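Local structure of TatD-related deoxyribonuclease (Thermotoga maritima, 1J6O) at residues A[120-123]-A[124-128]; A[174-178]-A[179-183]; A[72-75]-A[76-79]; A[254-257]-A[258-262]. The protein probably acts as a metal-dependent deoxyribonuclease of the TatD family, hydrolysing ester bonds in DNA from a TIM-barrel scaffold. All coordinates share one frame; numbering follows the deposited sequence.

Contact 1: residues A[120-123]-A[124-128]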
loop_
_atom_site.group_PDB
_atom_site.type_symbol
_atom_site.label_atom_id
_atom_site.label_comp_id
_atom_site.label_asym_id
_atom_site.label_seq_id
_atom_site.Cartn_x
_atom_site.Cartn_y
_atom_site.Cartn_z
ATOM N N ARG A 120 8.721 3.717 -17.904
ATOM C CA ARG A 120 10.023 4.253 -17.526
ATOM C C ARG A 120 10.064 4.828 -16.110
ATOM O O ARG A 120 11.046 4.645 -15.389
ATOM C CB ARG A 120 10.523 5.296 -18.542
ATOM C CG ARG A 120 9.913 6.668 -18.430
ATOM C CD ARG A 120 10.897 7.765 -18.869
ATOM N NE ARG A 120 11.012 8.763 -17.802
ATOM C CZ ARG A 120 12.161 9.268 -17.352
ATOM N NH1 ARG A 120 13.326 8.888 -17.882
ATOM N NH2 ARG A 120 12.147 10.115 -16.332
ATOM N N VAL A 121 8.999 5.523 -15.729
ATOM C CA VAL A 121 8.894 6.135 -14.396
ATOM C C VAL A 121 8.833 5.049 -13.313
ATOM O O VAL A 121 9.393 5.217 -12.215
ATOM C CB VAL A 121 7.640 7.049 -14.339
ATOM C CG1 VAL A 121 7.324 7.476 -12.903
ATOM C CG2 VAL A 121 7.878 8.299 -15.223
ATOM N N PHE A 122 8.168 3.945 -13.632
ATOM C CA PHE A 122 8.024 2.805 -12.713
ATOM C C PHE A 122 9.404 2.159 -12.572
ATOM O O PHE A 122 9.890 1.897 -11.473
ATOM C CB PHE A 122 7.017 1.817 -13.296
ATOM C CG PHE A 122 6.826 0.551 -12.475
ATOM C CD1 PHE A 122 6.896 0.572 -11.084
ATOM C CD2 PHE A 122 6.449 -0.626 -13.098
ATOM C CE1 PHE A 122 6.578 -0.563 -10.331
ATOM C CE2 PHE A 122 6.122 -1.787 -12.353
ATOM C CZ PHE A 122 6.184 -1.750 -10.967
ATOM N N VAL A 123 10.056 1.922 -13.708
ATOM C CA VAL A 123 11.379 1.316 -13.668
ATOM C C VAL A 123 12.356 2.168 -12.864
ATOM O O VAL A 123 13.124 1.657 -12.065
ATOM C CB VAL A 123 11.935 1.103 -15.105
ATOM C CG1 VAL A 123 13.429 0.792 -15.053
ATOM C CG2 VAL A 123 11.188 -0.034 -15.773
ATOM N N GLU A 124 12.321 3.475 -13.051
ATOM C CA GLU A 124 13.224 4.329 -12.320
ATOM C C GLU A 124 13.007 4.309 -10.807
ATOM O O GLU A 124 13.968 4.439 -10.046
ATOM C CB GLU A 124 13.148 5.749 -12.880
ATOM C CG GLU A 124 13.390 5.745 -14.397
ATOM C CD GLU A 124 13.659 7.109 -15.006
ATOM O OE1 GLU A 124 12.906 8.050 -14.708
ATOM O OE2 GLU A 124 14.619 7.233 -15.813
ATOM N N GLN A 125 11.769 4.113 -10.368
ATOM C CA GLN A 125 11.499 4.078 -8.929
ATOM C C GLN A 125 11.897 2.711 -8.349
ATOM O O GLN A 125 12.353 2.610 -7.189
ATOM C CB GLN A 125 10.040 4.398 -8.669
ATOM C CG GLN A 125 9.778 5.885 -8.878
ATOM C CD GLN A 125 8.335 6.262 -8.670
ATOM O OE1 GLN A 125 7.897 6.478 -7.535
ATOM N NE2 GLN A 125 7.583 6.336 -9.753
ATOM N N ILE A 126 11.718 1.661 -9.151
ATOM C CA ILE A 126 12.093 0.328 -8.713
ATOM C C ILE A 126 13.611 0.399 -8.516
ATOM O O ILE A 126 14.149 -0.123 -7.528
ATOM C CB ILE A 126 11.779 -0.709 -9.814
ATOM C CG1 ILE A 126 10.272 -0.924 -9.894
ATOM C CG2 ILE A 126 12.544 -2.003 -9.557
ATOM C CD1 ILE A 126 9.872 -1.787 -11.103
ATOM N N GLU A 127 14.319 1.032 -9.460
ATOM C CA GLU A 127 15.781 1.140 -9.338
ATOM C C GLU A 127 16.183 1.938 -8.105
ATOM O O GLU A 127 17.179 1.603 -7.428
ATOM C CB GLU A 127 16.394 1.748 -10.608
ATOM C CG GLU A 127 16.118 0.850 -11.786
ATOM C CD GLU A 127 16.714 1.336 -13.101
ATOM O OE1 GLU A 127 16.545 2.521 -13.455
ATOM O OE2 GLU A 127 17.310 0.503 -13.791
ATOM N N LEU A 128 15.424 2.987 -7.794
ATOM C CA LEU A 128 15.755 3.774 -6.616
ATOM C C LEU A 128 15.536 2.937 -5.342
ATOM O O LEU A 128 16.346 2.975 -4.411
ATOM C CB LEU A 128 14.889 5.032 -6.541
ATOM C CG LEU A 128 15.063 5.841 -5.255
ATOM C CD1 LEU A 128 16.476 6.413 -5.148
ATOM C CD2 LEU A 128 14.052 6.964 -5.237
#

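Contact 2: residues A[174-178]-A[179-183]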
loop_
_atom_site.group_PDB
_atom_site.type_symbol
_atom_site.label_atom_id
_atom_site.label_comp_id
_atom_site.label_asym_id
_atom_site.label_seq_id
_atom_site.Cartn_x
_atom_site.Cartn_y
_atom_site.Cartn_z
ATOM N N LYS A 174 -0.132 -15.804 -7.027
ATOM C CA LYS A 174 0.967 -16.717 -6.801
ATOM C C LYS A 174 2.246 -16.235 -7.478
ATOM O O LYS A 174 3.330 -16.322 -6.910
ATOM C CB LYS A 174 0.593 -18.122 -7.291
ATOM C CG LYS A 174 1.685 -19.146 -7.053
ATOM C CD LYS A 174 1.090 -20.532 -6.847
ATOM C CE LYS A 174 2.181 -21.574 -6.939
ATOM N NZ LYS A 174 2.900 -21.366 -8.232
ATOM N N LYS A 175 2.126 -15.707 -8.689
ATOM C CA LYS A 175 3.306 -15.224 -9.395
ATOM C C LYS A 175 4.012 -14.111 -8.631
ATOM O O LYS A 175 5.239 -14.088 -8.555
ATOM C CB LYS A 175 2.923 -14.712 -10.788
ATOM C CG LYS A 175 2.377 -15.787 -11.734
ATOM C CD LYS A 175 3.469 -16.675 -12.326
ATOM C CE LYS A 175 4.311 -15.949 -13.369
ATOM N NZ LYS A 175 5.100 -16.920 -14.214
ATOM N N PHE A 176 3.239 -13.188 -8.069
ATOM C CA PHE A 176 3.839 -12.087 -7.326
ATOM C C PHE A 176 4.342 -12.546 -5.969
ATOM O O PHE A 176 5.407 -12.116 -5.506
ATOM C CB PHE A 176 2.833 -10.945 -7.213
ATOM C CG PHE A 176 2.790 -10.088 -8.440
ATOM C CD1 PHE A 176 3.707 -9.050 -8.601
ATOM C CD2 PHE A 176 1.872 -10.344 -9.460
ATOM C CE1 PHE A 176 3.708 -8.268 -9.772
ATOM C CE2 PHE A 176 1.863 -9.573 -10.633
ATOM C CZ PHE A 176 2.793 -8.527 -10.785
ATOM N N ILE A 177 3.587 -13.428 -5.332
ATOM C CA ILE A 177 4.021 -13.928 -4.031
ATOM C C ILE A 177 5.361 -14.640 -4.255
ATOM O O ILE A 177 6.311 -14.483 -3.473
ATOM C CB ILE A 177 3.004 -14.912 -3.462
ATOM C CG1 ILE A 177 1.797 -14.130 -2.937
ATOM C CG2 ILE A 177 3.648 -15.795 -2.383
ATOM C CD1 ILE A 177 0.726 -15.013 -2.423
ATOM N N ASP A 178 5.461 -15.400 -5.344
ATOM C CA ASP A 178 6.708 -16.098 -5.607
ATOM C C ASP A 178 7.863 -15.155 -5.863
ATOM O O ASP A 178 9.002 -15.510 -5.619
ATOM C CB ASP A 178 6.561 -17.077 -6.773
ATOM C CG ASP A 178 5.780 -18.311 -6.389
ATOM O OD1 ASP A 178 5.690 -18.598 -5.165
ATOM O OD2 ASP A 178 5.267 -18.997 -7.306
ATOM N N LEU A 179 7.572 -13.946 -6.343
ATOM C CA LEU A 179 8.625 -12.966 -6.612
ATOM C C LEU A 179 9.065 -12.351 -5.284
ATOM O O LEU A 179 10.111 -11.690 -5.207
ATOM C CB LEU A 179 8.101 -11.869 -7.556
ATOM C CG LEU A 179 9.062 -10.888 -8.231
ATOM C CD1 LEU A 179 10.195 -11.640 -8.902
ATOM C CD2 LEU A 179 8.289 -10.070 -9.279
ATOM N N GLY A 180 8.265 -12.565 -4.240
ATOM C CA GLY A 180 8.615 -12.019 -2.937
ATOM C C GLY A 180 7.750 -10.877 -2.398
ATOM O O GLY A 180 8.065 -10.284 -1.368
ATOM N N PHE A 181 6.670 -10.564 -3.094
ATOM C CA PHE A 181 5.784 -9.491 -2.651
ATOM C C PHE A 181 4.672 -10.035 -1.819
ATOM O O PHE A 181 4.403 -11.226 -1.870
ATOM C CB PHE A 181 5.132 -8.820 -3.852
ATOM C CG PHE A 181 6.024 -7.895 -4.566
ATOM C CD1 PHE A 181 6.856 -8.356 -5.583
ATOM C CD2 PHE A 181 6.075 -6.561 -4.208
ATOM C CE1 PHE A 181 7.734 -7.477 -6.230
ATOM C CE2 PHE A 181 6.934 -5.689 -4.841
ATOM C CZ PHE A 181 7.773 -6.142 -5.855
ATOM N N LEU A 182 4.059 -9.156 -1.022
ATOM C CA LEU A 182 2.928 -9.526 -0.190
ATOM C C LEU A 182 1.792 -8.796 -0.938
ATOM O O LEU A 182 2.057 -7.911 -1.766
ATOM C CB LEU A 182 3.072 -9.021 1.243
ATOM C CG LEU A 182 3.474 -10.211 2.138
ATOM C CD1 LEU A 182 4.845 -10.705 1.736
ATOM C CD2 LEU A 182 3.427 -9.811 3.599
ATOM N N LEU A 183 0.552 -9.175 -0.665
ATOM C CA LEU A 183 -0.612 -8.575 -1.313
ATOM C C LEU A 183 -1.481 -7.767 -0.352
ATOM O O LEU A 183 -1.836 -8.242 0.729
ATOM C CB LEU A 183 -1.471 -9.686 -1.942
ATOM C CG LEU A 183 -0.678 -10.704 -2.758
ATOM C CD1 LEU A 183 -1.637 -11.749 -3.283
ATOM C CD2 LEU A 183 0.045 -10.017 -3.917
#

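Contact 3: residues A[72-75]-A[76-79]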
loop_
_atom_site.group_PDB
_atom_site.type_symbol
_atom_site.label_atom_id
_atom_site.label_comp_id
_atom_site.label_asym_id
_atom_site.label_seq_id
_atom_site.Cartn_x
_atom_site.Cartn_y
_atom_site.Cartn_z
ATOM N N GLY A 72 6.744 8.708 -3.693
ATOM C CA GLY A 72 6.798 8.241 -5.069
ATOM C C GLY A 72 5.882 9.019 -5.993
ATOM O O GLY A 72 5.246 10.015 -5.605
ATOM N N VAL A 73 5.839 8.547 -7.231
ATOM C CA VAL A 73 5.031 9.149 -8.260
ATOM C C VAL A 73 4.171 8.069 -8.875
ATOM O O VAL A 73 4.671 7.093 -9.464
ATOM C CB VAL A 73 5.927 9.794 -9.355
ATOM C CG1 VAL A 73 5.059 10.434 -10.424
ATOM C CG2 VAL A 73 6.823 10.854 -8.729
ATOM N N HIS A 74 2.875 8.291 -8.762
ATOM C CA HIS A 74 1.827 7.400 -9.262
ATOM C C HIS A 74 1.875 7.358 -10.797
ATOM O O HIS A 74 2.258 8.324 -11.440
ATOM C CB HIS A 74 0.490 7.966 -8.739
ATOM C CG HIS A 74 -0.717 7.107 -8.988
ATOM N ND1 HIS A 74 -1.283 6.952 -10.239
ATOM C CD2 HIS A 74 -1.516 6.424 -8.127
ATOM C CE1 HIS A 74 -2.373 6.208 -10.137
ATOM N NE2 HIS A 74 -2.538 5.877 -8.866
ATOM N N PRO A 75 1.479 6.233 -11.400
ATOM C CA PRO A 75 1.538 6.211 -12.869
ATOM C C PRO A 75 0.716 7.315 -13.551
ATOM O O PRO A 75 1.084 7.790 -14.634
ATOM C CB PRO A 75 1.069 4.782 -13.229
ATOM C CG PRO A 75 0.294 4.323 -12.019
ATOM C CD PRO A 75 1.084 4.922 -10.852
ATOM N N HIS A 76 -0.380 7.747 -12.926
ATOM C CA HIS A 76 -1.178 8.793 -13.547
ATOM C C HIS A 76 -0.325 10.041 -13.719
ATOM O O HIS A 76 -0.429 10.736 -14.725
ATOM C CB HIS A 76 -2.424 9.130 -12.703
ATOM C CG HIS A 76 -3.458 8.045 -12.671
ATOM N ND1 HIS A 76 -3.538 6.868 -13.335
ATOM C CD2 HIS A 76 -4.583 8.111 -11.871
ATOM C CE1 HIS A 76 -4.694 6.248 -12.926
ATOM N NE2 HIS A 76 -5.304 7.018 -12.040
ATOM N N ASP A 77 0.548 10.296 -12.750
ATOM C CA ASP A 77 1.411 11.460 -12.783
ATOM C C ASP A 77 2.745 11.241 -13.518
ATOM O O ASP A 77 3.610 12.117 -13.477
ATOM C CB ASP A 77 1.722 11.918 -11.328
ATOM C CG ASP A 77 0.463 12.022 -10.398
ATOM O OD1 ASP A 77 -0.193 10.988 -10.078
ATOM O OD2 ASP A 77 0.149 13.145 -9.931
ATOM N N ALA A 78 2.924 10.108 -14.200
ATOM C CA ALA A 78 4.192 9.832 -14.902
ATOM C C ALA A 78 4.661 10.813 -15.983
ATOM O O ALA A 78 5.861 11.049 -16.132
ATOM C CB ALA A 78 4.176 8.389 -15.487
ATOM N N LYS A 79 3.728 11.357 -16.750
ATOM C CA LYS A 79 4.078 12.296 -17.806
ATOM C C LYS A 79 4.442 13.651 -17.235
ATOM O O LYS A 79 4.918 14.503 -17.970
ATOM C CB LYS A 79 2.919 12.459 -18.809
ATOM C CG LYS A 79 1.660 13.114 -18.238
ATOM C CD LYS A 79 0.527 13.083 -19.282
ATOM C CE LYS A 79 -0.843 13.337 -18.658
ATOM N NZ LYS A 79 -0.914 14.640 -17.940
#

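Contact 4: residues A[254-257]-A[258-262]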
loop_
_atom_site.group_PDB
_atom_site.type_symbol
_atom_site.label_atom_id
_atom_site.label_comp_id
_atom_site.label_asym_id
_atom_site.label_seq_id
_atom_site.Cartn_x
_atom_site.Cartn_y
_atom_site.Cartn_z
ATOM N N ALA A 254 -1.027 -11.960 12.299
ATOM C CA ALA A 254 -0.316 -12.271 11.086
ATOM C C ALA A 254 -0.090 -11.067 10.167
ATOM O O ALA A 254 1.045 -10.823 9.720
ATOM C CB ALA A 254 -1.065 -13.400 10.325
ATOM N N THR A 255 -1.143 -10.300 9.881
ATOM C CA THR A 255 -0.956 -9.146 8.993
ATOM C C THR A 255 -0.089 -8.050 9.603
ATOM O O THR A 255 0.680 -7.391 8.896
ATOM C CB THR A 255 -2.319 -8.546 8.540
ATOM O OG1 THR A 255 -3.123 -8.234 9.681
ATOM C CG2 THR A 255 -3.052 -9.564 7.633
ATOM N N THR A 256 -0.226 -7.844 10.907
ATOM C CA THR A 256 0.563 -6.830 11.579
ATOM C C THR A 256 2.037 -7.252 11.578
ATOM O O THR A 256 2.924 -6.422 11.318
ATOM C CB THR A 256 0.018 -6.604 13.015
ATOM O OG1 THR A 256 -1.216 -5.890 12.924
ATOM C CG2 THR A 256 1.002 -5.791 13.864
ATOM N N GLU A 257 2.302 -8.539 11.844
ATOM C CA GLU A 257 3.686 -9.029 11.852
ATOM C C GLU A 257 4.244 -8.837 10.436
ATOM O O GLU A 257 5.382 -8.405 10.236
ATOM C CB GLU A 257 3.755 -10.516 12.221
ATOM C CG GLU A 257 5.166 -11.086 12.115
ATOM C CD GLU A 257 5.289 -12.512 12.670
ATOM O OE1 GLU A 257 4.799 -12.773 13.794
ATOM O OE2 GLU A 257 5.886 -13.365 11.975
ATOM N N ASN A 258 3.440 -9.184 9.442
ATOM C CA ASN A 258 3.879 -9.028 8.057
ATOM C C ASN A 258 4.220 -7.571 7.748
ATOM O O ASN A 258 5.237 -7.266 7.110
ATOM C CB ASN A 258 2.770 -9.475 7.096
ATOM C CG ASN A 258 2.626 -10.974 7.031
ATOM O OD1 ASN A 258 3.500 -11.712 7.501
ATOM N ND2 ASN A 258 1.528 -11.439 6.436
ATOM N N ALA A 259 3.344 -6.668 8.174
ATOM C CA ALA A 259 3.563 -5.250 7.934
ATOM C C ALA A 259 4.766 -4.714 8.694
ATOM O O ALA A 259 5.543 -3.919 8.162
ATOM C CB ALA A 259 2.291 -4.458 8.282
ATOM N N ARG A 260 4.948 -5.180 9.926
ATOM C CA ARG A 260 6.082 -4.736 10.739
ATOM C C ARG A 260 7.389 -5.164 10.079
ATOM O O ARG A 260 8.357 -4.396 9.980
ATOM C CB ARG A 260 6.051 -5.393 12.127
ATOM C CG ARG A 260 5.054 -4.830 13.127
ATOM C CD ARG A 260 5.077 -5.710 14.381
ATOM N NE ARG A 260 4.075 -5.330 15.371
ATOM C CZ ARG A 260 3.740 -6.090 16.412
ATOM N NH1 ARG A 260 4.348 -7.263 16.596
ATOM N NH2 ARG A 260 2.770 -5.711 17.237
ATOM N N ARG A 261 7.425 -6.411 9.646
ATOM C CA ARG A 261 8.622 -6.926 9.014
ATOM C C ARG A 261 9.002 -6.184 7.744
ATOM O O ARG A 261 10.160 -5.840 7.527
ATOM C CB ARG A 261 8.441 -8.410 8.708
ATOM C CG ARG A 261 9.671 -9.075 8.132
ATOM C CD ARG A 261 9.383 -10.514 7.698
ATOM N NE ARG A 261 8.517 -10.569 6.526
ATOM C CZ ARG A 261 7.274 -11.033 6.538
ATOM N NH1 ARG A 261 6.738 -11.490 7.672
ATOM N NH2 ARG A 261 6.563 -11.039 5.415
ATOM N N ILE A 262 8.013 -5.917 6.909
ATOM C CA ILE A 262 8.277 -5.222 5.651
ATOM C C ILE A 262 8.701 -3.771 5.762
ATOM O O ILE A 262 9.710 -3.350 5.199
ATOM C CB ILE A 262 7.017 -5.282 4.735
ATOM C CG1 ILE A 262 6.806 -6.725 4.252
ATOM C CG2 ILE A 262 7.191 -4.392 3.507
ATOM C CD1 ILE A 262 5.503 -6.939 3.498
#

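Contact 1: residues A[120-123]-A[124-128]
With CG of F122 anti to its backbone N (chi1 177°) and CG1 of I126 lying beside its own backbone N, two side chains one helical turn apart converge: CD1 of I126 settles over the middle of the F122 ring, 3.6 Å from the centroid and only 12° off the ring normal. This i to i+4 CH-pi contact lies on helix 115-132, the helix of the beta-alpha-beta unit that joins barrel strands 98-107 and 136-141. T104 and L106 of strand 98-107 and I150 of helix 144-153 also meet F122, which places the pair between the sheet and the adjoining helix.

On another flank, R120 curls back from its exposed position. Its guanidinium and the carboxylate of E124 are turned 69° from each other, and OE1 of E124 stands 2.7 Å from NH2 of R120 but well out of the guanidinium plane. The salt bridge therefore rests on charge alone, with no N-H aimed at the oxygen.

Q125 shows how a buried amide can be shared. Its OE1 accepts from the backbone N of V73, while its amide group turns back along the helix to the carbonyl of V121. That oxygen receives two donors from opposite faces of its plane: the backbone N of Q125 at 3.2 Å and, well above the carbonyl plane, Q125 NE2 at 3.3 Å.

Contact 2: residues A[174-178]-A[179-183]
I177 and L183 meet at about a right angle, the CD1 methyl of the isoleucine 4.1 Å from CD1 of the leucine, where the last turn of helix 170-179 lies against the strand that follows. CG1 of I177 lies beside its backbone N (chi1 -76°), sending CD1 to L183. CD1 of F181 lies at the edge of the F176 ring, near its plane, and the two CD1 atoms of F176 and F181 are 4.4 Å apart, a loose approach with no stacking. CB of F176 also reaches CD2 of L183, at the same modest closeness. Both phenylalanines rest on L151 of helix 144-153 and on I163 of strand 161-163, which puts them in the layer between helices and barrel wall.

The reversal that makes these meetings possible is a Schellman motif at the C-terminal end of helix 170-179, leading straight into strand 181-185 of the TIM-type barrel. G180 has a positive phi of 110°, and a CB here would be jammed against the carbonyl oxygen of L179. Two bonds reach back into the helix: F181 N to F176 O at 3.1 Å, nearly straight at 163°, and G180 N to I177 O at 2.8 Å, the latter donor standing well above the carbonyl plane. The N-H groups of L179 and G180 make further, weak bonds to F176 O. F181 O is buried without a conventional hydrogen-bond partner; the CA-H of I177 points almost directly at it, with CA of I177 3.5 Å from F181 O.

Contact 3: residues A[72-75]-A[76-79]
ND1 of H74 accepts the backbone N-H of H76 at 2.9 Å, a nearly straight bond (169°) that enters in the plane of the imidazole. The bond belongs to the loop after strand 67-71 of the TIM-type barrel, beside the predicted metal-binding residues E103 and H139, both of which H74 approaches. CG of H74 is anti to the backbone N, which brings the ring alongside H76. With ND1 engaged, the ring of H74 has its rotation fixed, and its CE1 edge is directed at the face of H76 in an edge-to-face pair: centroids 4.3 Å apart, planes at 57°. CE1 of H74 hangs over the centre of the H76 ring and is 3.3 Å from CG of H76.

Replacing H74 by an alanine would probably leave the N-H of H76 without this acceptor and the H76 ring without the H74 edge that lies over it, beside the putative metal site.

The chain then turns tightly. D77 N bonds weakly to H74 O, while the D77 carboxylate, whose OD2 is held by N50, stands with OD1 3.4 Å from CB of H74. CG1 of V73 packs on CB of D77. A78 N closes the turn on P75 O at 3.0 Å, the donor lying 69° out of the carbonyl plane.

Contact 4: residues A[254-257]-A[258-262]
Over one face of the R260 guanidinium lies the CG2 methyl of T256, 3.5 Å from NE of R260, while the arginine's NE is salt-bridged to E42. The pair is one helical turn apart on helix 248-264, which packs on strands of the TIM-type barrel: T256 and A259 touch V14 of strand 13-18, and T255 touches I209 of strand 209-211. CG2 of T256 is anti to the backbone N, which turns the methyl to R260; OG1 sits beside that N and bonds the carbonyl oxygen of H12, a residue of the expression tag.

The guanidinium of R261 has the backbone oxygen of N258 farther off over one face. Its NH1 donates to OD1 of N258 at 3.3 Å, tilted 15° from the guanidinium plane, and ND2 of the same amide donates to the carbonyl of I209. An alanine at N258 would probably leave R261 NH1 without this acceptor and I209 O without this donor, weakening the tie between the helix and strand 209-211.

Underneath run regular i to i+4 backbone bonds, including N258 N to A254 O at 2.9 Å. That same carbonyl oxygen sits close under the asparagine amide, with CG of N258 3.1 Å from A254 O.

How the contacts relate
In chain order the sites run contact 3, contact 1, contact 2, contact 4, all within one parallel barrel and its surrounding helices. Contacts 1 and 3, their centres 11 Å apart, are directly joined: V121 of helix 115-132 packs on A78 in the loop after strand 67-71. Contacts 2 and 4, with centres 15 Å apart, form the other pair, where L182 of strand 181-185 packs on N258, R261 and I262 of helix 248-264. Contacts 3 and 4 lie on opposite sides of the chain's centre, about 27 Å between centres. All four thus belong to the helices, loops and strand ends of a single barrel, with contact 3 nearest the predicted metal residues.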